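Geranylgeranyl pyrophosphate synthase (Corynebacterium glutamicum, PDB 3QQV) probably catalyses the magnesium-dependent condensation of allylic diphosphates with isopentenyl diphosphate in isoprenoid biosynthesis. Local coordinates at residues A[251-256]-A[366-371]; A[104-109]-A[146-151]. One frame throughout, in Å; residues are numbered along the deposited sequence.

Contact 1 of 2, residues A[251-256]-A[366-371]; sequences IAFQLR and IRSTER. With DMA (dimethylallyl diphosphate), chain D.
Arg256, on helix 236-263, closes over the C-terminal end of helix 355-369, where Thr369 and Glu370 receive it, and its side chain can be followed outward atom by atom. CB and CG lie over the last carbonyls of that helix, CG 3.7 Å from Thr369 O. The chain then bends twice, at chi2 (64°) and chi3 (54°), which curls CD around the same oxygen and brings NE onto it. That bond, Arg256 NE to Thr369 O, is 2.7 Å long and fairly straight, 167° at the hydrogen. The oxygen lies almost in the guanidinium plane, but NE approaches from above the carbonyl plane instead of along a lone pair. NH2 adds a weak second bond to Thr369 O and continues to Glu370 OE1 at 2.9 Å, a salt bridge whose hydrogen bond is weak because it is strongly bent; the two side chains cross at about a right angle. On the far branch NH1 pairs with Glu334 of helix 329-346, so carboxylates on two elements help fix the rotation of the group.

Earlier on helix 236-263 the contact turns apolar. Ala252 CB meets the methyl CG2 of Thr369 at 3.6 Å, whereas the Thr369 hydroxyl turns to Thr341 and Ala365 O. Phe253 brings ring atom CD1 to within 3.7 Å of Ser368 CB, and Tyr69 of helix 65-76 touches the same serine. By bonding the last helical carbonyl, Arg256 ties the end of helix 355-369 to helix 236-263 of the all-alpha prenyl synthase fold.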
ATOM      1  N   ILE A 251      10.977   1.223 -22.058  1.00 42.62           N
ATOM      2  CA  ILE A 251      11.032  -0.197 -22.435  1.00 44.05           C
ATOM      3  C   ILE A 251      12.490  -0.661 -22.584  1.00 45.21           C
ATOM      4  O   ILE A 251      12.878  -1.683 -22.012  1.00 46.77           O
ATOM      5  CB  ILE A 251      10.202  -0.485 -23.704  1.00 45.60           C
ATOM      6  CG1 ILE A 251       8.705  -0.339 -23.387  1.00 39.12           C
ATOM      7  CG2 ILE A 251      10.488  -1.903 -24.257  1.00 44.63           C
ATOM      8  CD1 ILE A 251       7.833  -0.219 -24.607  1.00 45.95           C
ATOM      9  N   ALA A 252      13.289   0.124 -23.308  1.00 42.32           N
ATOM     10  CA  ALA A 252      14.722  -0.134 -23.469  1.00 42.81           C
ATOM     11  C   ALA A 252      15.443  -0.222 -22.123  1.00 44.39           C
ATOM     12  O   ALA A 252      16.282  -1.106 -21.920  1.00 42.94           O
ATOM     13  CB  ALA A 252      15.352   0.932 -24.361  1.00 43.02           C
ATOM     14  N   PHE A 253      15.074   0.664 -21.197  1.00 39.80           N
ATOM     15  CA  PHE A 253      15.601   0.655 -19.832  1.00 40.67           C
ATOM     16  C   PHE A 253      15.354  -0.684 -19.132  1.00 43.16           C
ATOM     17  O   PHE A 253      16.261  -1.229 -18.498  1.00 44.55           O
ATOM     18  CB  PHE A 253      14.986   1.814 -19.028  1.00 44.84           C
ATOM     19  CG  PHE A 253      15.338   1.817 -17.560  1.00 41.24           C
ATOM     20  CD1 PHE A 253      16.525   2.381 -17.115  1.00 48.35           C
ATOM     21  CD2 PHE A 253      14.454   1.295 -16.614  1.00 57.77           C
ATOM     22  CE1 PHE A 253      16.842   2.409 -15.748  1.00 58.02           C
ATOM     23  CE2 PHE A 253      14.767   1.308 -15.251  1.00 60.53           C
ATOM     24  CZ  PHE A 253      15.966   1.870 -14.820  1.00 49.86           C
ATOM     25  N   GLN A 254      14.135  -1.206 -19.247  1.00 44.05           N
ATOM     26  CA  GLN A 254      13.802  -2.501 -18.672  1.00 47.88           C
ATOM     27  C   GLN A 254      14.549  -3.643 -19.351  1.00 46.24           C
ATOM     28  O   GLN A 254      15.054  -4.533 -18.674  1.00 45.18           O
ATOM     29  CB  GLN A 254      12.291  -2.768 -18.728  1.00 50.97           C
ATOM     30  CG  GLN A 254      11.856  -4.053 -18.007  1.00 55.32           C
ATOM     31  CD  GLN A 254      12.372  -4.133 -16.586  1.00 57.83           C
ATOM     32  OE1 GLN A 254      12.242  -3.186 -15.820  1.00 62.96           O
ATOM     33  NE2 GLN A 254      12.972  -5.263 -16.231  1.00 65.67           N
ATOM     34  N   LEU A 255      14.606  -3.609 -20.682  1.00 41.46           N
ATOM     35  CA  LEU A 255      15.359  -4.606 -21.448  1.00 45.70           C
ATOM     36  C   LEU A 255      16.833  -4.626 -21.054  1.00 41.34           C
ATOM     37  O   LEU A 255      17.416  -5.706 -20.910  1.00 45.15           O
ATOM     38  CB  LEU A 255      15.185  -4.415 -22.963  1.00 42.30           C
ATOM     39  CG  LEU A 255      13.785  -4.601 -23.559  1.00 41.26           C
ATOM     40  CD1 LEU A 255      13.775  -4.268 -25.036  1.00 37.80           C
ATOM     41  CD2 LEU A 255      13.244  -6.003 -23.327  1.00 43.61           C
ATOM     42  N   ARG A 256      17.416  -3.444 -20.830  1.00 40.41           N
ATOM     43  CA  ARG A 256      18.788  -3.349 -20.324  1.00 41.70           C
ATOM     44  C   ARG A 256      18.923  -3.974 -18.939  1.00 48.71           C
ATOM     45  O   ARG A 256      19.901  -4.686 -18.669  1.00 49.25           O
ATOM     46  CB  ARG A 256      19.292  -1.898 -20.309  1.00 37.92           C
ATOM     47  CG  ARG A 256      20.657  -1.678 -19.602  1.00 40.08           C
ATOM     48  CD  ARG A 256      21.827  -2.417 -20.316  1.00 41.61           C
ATOM     49  NE  ARG A 256      21.873  -2.037 -21.721  1.00 45.31           N
ATOM     50  CZ  ARG A 256      22.339  -2.786 -22.716  1.00 43.65           C
ATOM     51  NH1 ARG A 256      22.857  -3.987 -22.484  1.00 46.33           N
ATOM     52  NH2 ARG A 256      22.297  -2.313 -23.957  1.00 41.57           N
ATOM     53  N   ILE A 366      20.684   7.752 -22.865  1.00 44.38           N
ATOM     54  CA  ILE A 366      21.880   6.960 -23.163  1.00 49.27           C
ATOM     55  C   ILE A 366      22.419   6.244 -21.921  1.00 51.61           C
ATOM     56  O   ILE A 366      22.697   5.042 -21.980  1.00 47.62           O
ATOM     57  CB  ILE A 366      22.958   7.802 -23.905  1.00 54.01           C
ATOM     58  CG1 ILE A 366      22.459   8.136 -25.317  1.00 50.13           C
ATOM     59  CG2 ILE A 366      24.292   7.056 -23.992  1.00 53.78           C
ATOM     60  CD1 ILE A 366      23.013   9.444 -25.907  1.00 61.60           C
ATOM     61  N   ARG A 367      22.507   6.961 -20.798  1.00 51.12           N
ATOM     62  CA  ARG A 367      22.855   6.343 -19.507  1.00 56.39           C
ATOM     63  C   ARG A 367      21.877   5.248 -19.054  1.00 55.50           C
ATOM     64  O   ARG A 367      22.301   4.267 -18.452  1.00 54.32           O
ATOM     65  CB  ARG A 367      22.991   7.386 -18.388  1.00 59.08           C
ATOM     66  CG  ARG A 367      24.296   8.168 -18.401  1.00 75.64           C
ATOM     67  CD  ARG A 367      24.796   8.429 -16.987  1.00 91.61           C
ATOM     68  NE  ARG A 367      25.651   9.615 -16.912  1.00 99.78           N
ATOM     69  CZ  ARG A 367      25.348  10.724 -16.241  1.00 99.60           C
ATOM     70  NH1 ARG A 367      26.190  11.747 -16.240  1.00100.21           N
ATOM     71  NH2 ARG A 367      24.210  10.813 -15.564  1.00 99.26           N
ATOM     72  N   SER A 368      20.584   5.427 -19.332  1.00 50.82           N
ATOM     73  CA  SER A 368      19.562   4.452 -18.944  1.00 55.07           C
ATOM     74  C   SER A 368      19.609   3.163 -19.772  1.00 55.73           C
ATOM     75  O   SER A 368      19.430   2.069 -19.237  1.00 53.88           O
ATOM     76  CB  SER A 368      18.162   5.066 -19.048  1.00 56.65           C
ATOM     77  OG  SER A 368      18.043   6.200 -18.206  1.00 59.83           O
ATOM     78  N   THR A 369      19.849   3.297 -21.072  1.00 51.47           N
ATOM     79  CA  THR A 369      19.698   2.162 -21.983  1.00 55.61           C
ATOM     80  C   THR A 369      21.012   1.513 -22.396  1.00 57.88           C
ATOM     81  O   THR A 369      21.040   0.321 -22.706  1.00 56.73           O
ATOM     82  CB  THR A 369      18.938   2.556 -23.250  1.00 50.63           C
ATOM     83  OG1 THR A 369      19.750   3.443 -24.037  1.00 49.44           O
ATOM     84  CG2 THR A 369      17.622   3.239 -22.894  1.00 52.82           C
ATOM     85  N   GLU A 370      22.089   2.295 -22.419  1.00 61.21           N
ATOM     86  CA  GLU A 370      23.370   1.801 -22.918  1.00 67.72           C
ATOM     87  C   GLU A 370      24.512   1.921 -21.911  1.00 73.23           C
ATOM     88  O   GLU A 370      25.186   0.936 -21.622  1.00 76.03           O
ATOM     89  CB  GLU A 370      23.754   2.475 -24.253  1.00 65.74           C
ATOM     90  CG  GLU A 370      22.699   2.421 -25.385  1.00 62.34           C
ATOM     91  CD  GLU A 370      22.528   1.044 -26.050  1.00 65.54           C
ATOM     92  OE1 GLU A 370      23.003   0.022 -25.522  1.00 69.71           O
ATOM     93  OE2 GLU A 370      21.894   0.980 -27.123  1.00 66.87           O
ATOM     94  N   ARG A 371      24.712   3.119 -21.365  1.00 82.35           N
ATOM     95  CA  ARG A 371      25.924   3.426 -20.595  1.00 88.86           C
ATOM     96  C   ARG A 371      25.775   3.204 -19.085  1.00 91.19           C
ATOM     97  O   ARG A 371      25.288   4.078 -18.366  1.00 92.88           O
ATOM     98  CB  ARG A 371      26.396   4.861 -20.895  1.00 89.60           C
ATOM     99  CG  ARG A 371      27.907   5.081 -20.810  1.00 98.00           C
ATOM    100  CD  ARG A 371      28.593   4.795 -22.146  1.00110.42           C
ATOM    101  NE  ARG A 371      28.854   3.369 -22.356  1.00113.40           N
ATOM    102  CZ  ARG A 371      28.800   2.757 -23.537  1.00116.01           C
ATOM    103  NH1 ARG A 371      28.479   3.434 -24.634  1.00114.99           N
ATOM    104  NH2 ARG A 371      29.059   1.457 -23.622  1.00114.65           N
TER
HETATM  105  C1  DMA D 383      14.040  -0.533 -10.254  1.00 79.35           C
HETATM  106  O1  DMA D 383      14.430   0.743 -10.725  1.00 80.59           O
HETATM  107  C2  DMA D 383      14.146  -1.491 -11.384  1.00 72.86           C
HETATM  108  C3  DMA D 383      13.177  -1.637 -12.259  1.00 81.28           C
HETATM  109  C4  DMA D 383      11.936  -0.847 -12.158  1.00 88.65           C
HETATM  110  C5  DMA D 383      13.366  -2.598 -13.378  1.00 87.55           C
HETATM  111  PA  DMA D 383      15.774   1.439 -10.330  1.00 81.64           P
HETATM  112  O1A DMA D 383      15.602   2.840 -10.690  1.00 75.75           O
HETATM  113  O2A DMA D 383      16.769   0.629 -11.022  1.00 82.92           O
HETATM  114  O3A DMA D 383      15.937   1.267  -8.743  1.00 80.28           O
HETATM  115  PB  DMA D 383      16.684   2.195  -7.706  1.00 79.78           P
HETATM  116  O1B DMA D 383      17.377   1.237  -6.865  1.00 71.00           O
HETATM  117  O2B DMA D 383      15.633   2.925  -6.987  1.00 72.83           O
HETATM  118  O3B DMA D 383      17.524   3.124  -8.459  1.00 76.43           O

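Contact 2 of 2, residues A[104-109]-A[146-151]. With MG (magnesium ion), chain B; MG (magnesium ion), chain C; DMA (dimethylallyl diphosphate), chain E.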
ATOM      1  N   ALA A 104       6.917   0.001  -3.911  1.00 41.29           N
ATOM      2  CA  ALA A 104       7.114  -0.961  -4.987  1.00 43.63           C
ATOM      3  C   ALA A 104       8.260  -1.934  -4.736  1.00 50.01           C
ATOM      4  O   ALA A 104       8.083  -3.126  -4.929  1.00 48.47           O
ATOM      5  CB  ALA A 104       7.344  -0.228  -6.305  1.00 44.69           C
ATOM      6  N   LEU A 105       9.420  -1.422  -4.316  1.00 48.71           N
ATOM      7  CA  LEU A 105      10.605  -2.265  -4.101  1.00 52.17           C
ATOM      8  C   LEU A 105      10.484  -3.158  -2.864  1.00 51.55           C
ATOM      9  O   LEU A 105      10.776  -4.350  -2.941  1.00 50.17           O
ATOM     10  CB  LEU A 105      11.901  -1.435  -4.049  1.00 50.22           C
ATOM     11  CG  LEU A 105      12.306  -0.674  -5.322  1.00 54.73           C
ATOM     12  CD1 LEU A 105      13.681  -0.061  -5.162  1.00 51.79           C
ATOM     13  CD2 LEU A 105      12.257  -1.559  -6.558  1.00 56.68           C
ATOM     14  N   ILE A 106      10.051  -2.584  -1.741  1.00 49.45           N
ATOM     15  CA  ILE A 106       9.837  -3.349  -0.506  1.00 50.51           C
ATOM     16  C   ILE A 106       8.851  -4.509  -0.708  1.00 51.30           C
ATOM     17  O   ILE A 106       9.113  -5.631  -0.271  1.00 56.04           O
ATOM     18  CB  ILE A 106       9.365  -2.445   0.650  1.00 47.46           C
ATOM     19  CG1 ILE A 106      10.488  -1.502   1.078  1.00 50.26           C
ATOM     20  CG2 ILE A 106       8.944  -3.276   1.840  1.00 50.62           C
ATOM     21  CD1 ILE A 106      10.077  -0.472   2.115  1.00 51.26           C
ATOM     22  N   HIS A 107       7.744  -4.241  -1.397  1.00 48.61           N
ATOM     23  CA  HIS A 107       6.732  -5.264  -1.659  1.00 51.16           C
ATOM     24  C   HIS A 107       7.168  -6.253  -2.734  1.00 52.19           C
ATOM     25  O   HIS A 107       6.912  -7.453  -2.618  1.00 48.42           O
ATOM     26  CB  HIS A 107       5.394  -4.625  -2.025  1.00 47.27           C
ATOM     27  CG  HIS A 107       4.695  -3.981  -0.867  1.00 46.90           C
ATOM     28  ND1 HIS A 107       3.423  -3.462  -0.963  1.00 44.80           N
ATOM     29  CD2 HIS A 107       5.087  -3.782   0.413  1.00 49.31           C
ATOM     30  CE1 HIS A 107       3.066  -2.967   0.208  1.00 34.59           C
ATOM     31  NE2 HIS A 107       4.055  -3.151   1.059  1.00 44.89           N
ATOM     32  N   ASP A 108       7.840  -5.744  -3.768  1.00 53.19           N
ATOM     33  CA  ASP A 108       8.420  -6.582  -4.822  1.00 55.90           C
ATOM     34  C   ASP A 108       9.402  -7.604  -4.262  1.00 53.79           C
ATOM     35  O   ASP A 108       9.428  -8.747  -4.715  1.00 56.76           O
ATOM     36  CB  ASP A 108       9.137  -5.713  -5.853  1.00 55.47           C
ATOM     37  CG  ASP A 108       9.547  -6.481  -7.077  1.00 68.43           C
ATOM     38  OD1 ASP A 108      10.761  -6.730  -7.226  1.00 80.45           O
ATOM     39  OD2 ASP A 108       8.662  -6.836  -7.889  1.00 81.16           O
ATOM     40  N   ASP A 109      10.197  -7.181  -3.278  1.00 54.00           N
ATOM     41  CA  ASP A 109      11.211  -8.031  -2.672  1.00 56.42           C
ATOM     42  C   ASP A 109      10.623  -9.129  -1.801  1.00 62.69           C
ATOM     43  O   ASP A 109      11.222 -10.198  -1.688  1.00 65.33           O
ATOM     44  CB  ASP A 109      12.240  -7.206  -1.888  1.00 50.28           C
ATOM     45  CG  ASP A 109      13.204  -6.442  -2.801  1.00 59.80           C
ATOM     46  OD1 ASP A 109      13.747  -5.420  -2.344  1.00 50.63           O
ATOM     47  OD2 ASP A 109      13.417  -6.853  -3.971  1.00 48.12           O
ATOM     48  N   SER A 146       5.788  -9.157   7.567  1.00 62.35           N
ATOM     49  CA  SER A 146       4.693  -8.387   8.173  1.00 60.53           C
ATOM     50  C   SER A 146       4.995  -6.897   8.324  1.00 58.11           C
ATOM     51  O   SER A 146       4.221  -6.064   7.851  1.00 59.99           O
ATOM     52  CB  SER A 146       4.279  -8.981   9.531  1.00 56.12           C
ATOM     53  OG  SER A 146       3.519 -10.168   9.354  1.00 62.60           O
ATOM     54  N   VAL A 147       6.108  -6.571   8.978  1.00 55.81           N
ATOM     55  CA  VAL A 147       6.554  -5.182   9.127  1.00 55.14           C
ATOM     56  C   VAL A 147       6.785  -4.515   7.760  1.00 55.79           C
ATOM     57  O   VAL A 147       6.506  -3.331   7.595  1.00 53.05           O
ATOM     58  CB  VAL A 147       7.818  -5.083  10.015  1.00 55.18           C
ATOM     59  CG1 VAL A 147       8.395  -3.665  10.046  1.00 55.48           C
ATOM     60  CG2 VAL A 147       7.507  -5.541  11.431  1.00 59.22           C
ATOM     61  N   SER A 148       7.238  -5.295   6.780  1.00 54.67           N
ATOM     62  CA  SER A 148       7.597  -4.760   5.469  1.00 55.21           C
ATOM     63  C   SER A 148       6.393  -4.457   4.595  1.00 54.84           C
ATOM     64  O   SER A 148       6.422  -3.503   3.817  1.00 51.20           O
ATOM     65  CB  SER A 148       8.562  -5.699   4.742  1.00 54.32           C
ATOM     66  OG  SER A 148       9.815  -5.694   5.388  1.00 51.75           O
ATOM     67  N   ILE A 149       5.346  -5.272   4.713  1.00 52.70           N
ATOM     68  CA  ILE A 149       4.066  -4.967   4.085  1.00 53.31           C
ATOM     69  C   ILE A 149       3.583  -3.588   4.558  1.00 50.55           C
ATOM     70  O   ILE A 149       3.275  -2.727   3.735  1.00 50.56           O
ATOM     71  CB  ILE A 149       3.009  -6.072   4.328  1.00 54.23           C
ATOM     72  CG1 ILE A 149       3.400  -7.348   3.575  1.00 56.02           C
ATOM     73  CG2 ILE A 149       1.651  -5.637   3.822  1.00 47.02           C
ATOM     74  CD1 ILE A 149       2.602  -8.573   3.967  1.00 51.49           C
ATOM     75  N   LEU A 150       3.593  -3.374   5.871  1.00 44.39           N
ATOM     76  CA  LEU A 150       3.179  -2.104   6.470  1.00 47.96           C
ATOM     77  C   LEU A 150       4.143  -0.938   6.205  1.00 49.99           C
ATOM     78  O   LEU A 150       3.706   0.210   6.074  1.00 48.64           O
ATOM     79  CB  LEU A 150       2.945  -2.267   7.981  1.00 45.15           C
ATOM     80  CG  LEU A 150       1.801  -3.192   8.410  1.00 45.15           C
ATOM     81  CD1 LEU A 150       1.863  -3.462   9.900  1.00 52.46           C
ATOM     82  CD2 LEU A 150       0.438  -2.628   8.030  1.00 48.62           C
ATOM     83  N   ALA A 151       5.445  -1.234   6.133  1.00 49.96           N
ATOM     84  CA  ALA A 151       6.449  -0.226   5.799  1.00 46.94           C
ATOM     85  C   ALA A 151       6.207   0.304   4.390  1.00 41.42           C
ATOM     86  O   ALA A 151       6.271   1.504   4.164  1.00 44.95           O
ATOM     87  CB  ALA A 151       7.869  -0.784   5.938  1.00 48.27           C
TER
HETATM   88 MG    MG B 381       9.362  -8.260  -9.524  1.00 96.77          MG
HETATM   89 MG    MG C 382      12.335  -7.955  -8.020  1.00 85.43          MG
HETATM   90  C1  DMA E 384      10.708  -4.104  -9.446  1.00104.82           C
HETATM   91  O1  DMA E 384      10.344  -5.294 -10.120  1.00111.69           O
HETATM   92  C2  DMA E 384       9.443  -3.381  -9.054  1.00 96.59           C
HETATM   93  C3  DMA E 384       8.899  -2.520  -9.906  1.00 89.29           C
HETATM   94  C4  DMA E 384       9.532  -2.311 -11.227  1.00 92.74           C
HETATM   95  C5  DMA E 384       7.657  -1.775  -9.592  1.00 87.88           C
HETATM   96  PA  DMA E 384      11.446  -6.297 -10.637  1.00113.08           P
HETATM   97  O1A DMA E 384      11.497  -7.451  -9.696  1.00108.66           O
HETATM   98  O2A DMA E 384      11.178  -6.392 -12.079  1.00112.13           O
HETATM   99  O3A DMA E 384      12.679  -5.328 -10.451  1.00110.44           O
HETATM  100  PB  DMA E 384      13.909  -5.766  -9.604  1.00108.61           P
HETATM  101  O1B DMA E 384      14.645  -4.494  -9.479  1.00105.85           O
HETATM  102  O2B DMA E 384      14.550  -6.755 -10.480  1.00114.80           O
HETATM  103  O3B DMA E 384      13.424  -6.409  -8.393  1.00100.22           O
HETATM  104  O   HOH W   1      12.888  -8.225  -6.144  1.00 55.86           O
HETATM  105  O   HOH W   2       8.430  -7.361 -10.911  1.00 71.42           O
HETATM  106  O   HOH W   3       9.644 -10.208 -10.597  1.00 79.49           O
HETATM  107  O   HOH W   4      13.316  -9.554  -9.771  1.00 71.18           O
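Ser148 meets Ile106, and Ile149 meets His107, on the helix that carries the metal ligand Asp108. At Ser148 the contact opens with Ile106 CG2, which lies 3.8 Å from the serine CB and also packs against its carbonyl oxygen. With CG1 of Ile106 beside the backbone N (chi1 -68°), the CG2 branch is left anti to that N, directed at Ser148. The Ser148 hydroxyl bonds back to Gly144 O in its own helix.

Ile149 takes part through its backbone: His107 NE2 gives a hydrogen bond to Ile149 O, 2.8 Å long with 153° at the hydrogen. The donor sits in the carbonyl plane on a lone pair, and the oxygen lies close to the imidazole plane. With ND1 of the same ring bonded to Asp153 of the second subunit, both ring nitrogens are engaged and the ring is held against flipping, at a place where the dimer partner comes close.

The axes of segments 104-109 and 146-151 run roughly antiparallel (151°), 8.9 Å apart at closest approach, within the helical bundle of trans-prenyl synthases. The family's aspartate-rich DDxxD motif (Asp108, Asp109, Asp112) begins on helix 97-111 and ends just past it. One residue beyond His107, Asp108 faces the other way and bridges two magnesium ions, OD1 to one at 2.1 Å and OD2 to the other at 2.3 Å. Both ions also bind O1A of a dimethylallyl diphosphate, and Asp112 is a further magnesium ligand. Asp109 OD2 accepts a hydrogen bond from a water on one magnesium and pairs with Arg117.

Further along, Ala151 offers its CB to Ile106 CD1 at 4.4 Å.

How the contacts relate
Both contacts are buried, but they lie on opposite sides of the chain's centre, about 26 Å apart between centres, and share no helix. Contact 1 joins two helices far apart in sequence, one of them the last of the chain, and its polar part is a charged guanidinium held by a backbone carbonyl and a carboxylate. Contact 2 pairs helices closer in sequence, with an imidazole-to-backbone hydrogen bond amid aliphatic packing, and it alone of the two is touched by the second subunit. The Phe253 edge in contact 1 comes near one dimethylallyl diphosphate, while Asp108 in contact 2 is joined to another through the magnesium ions.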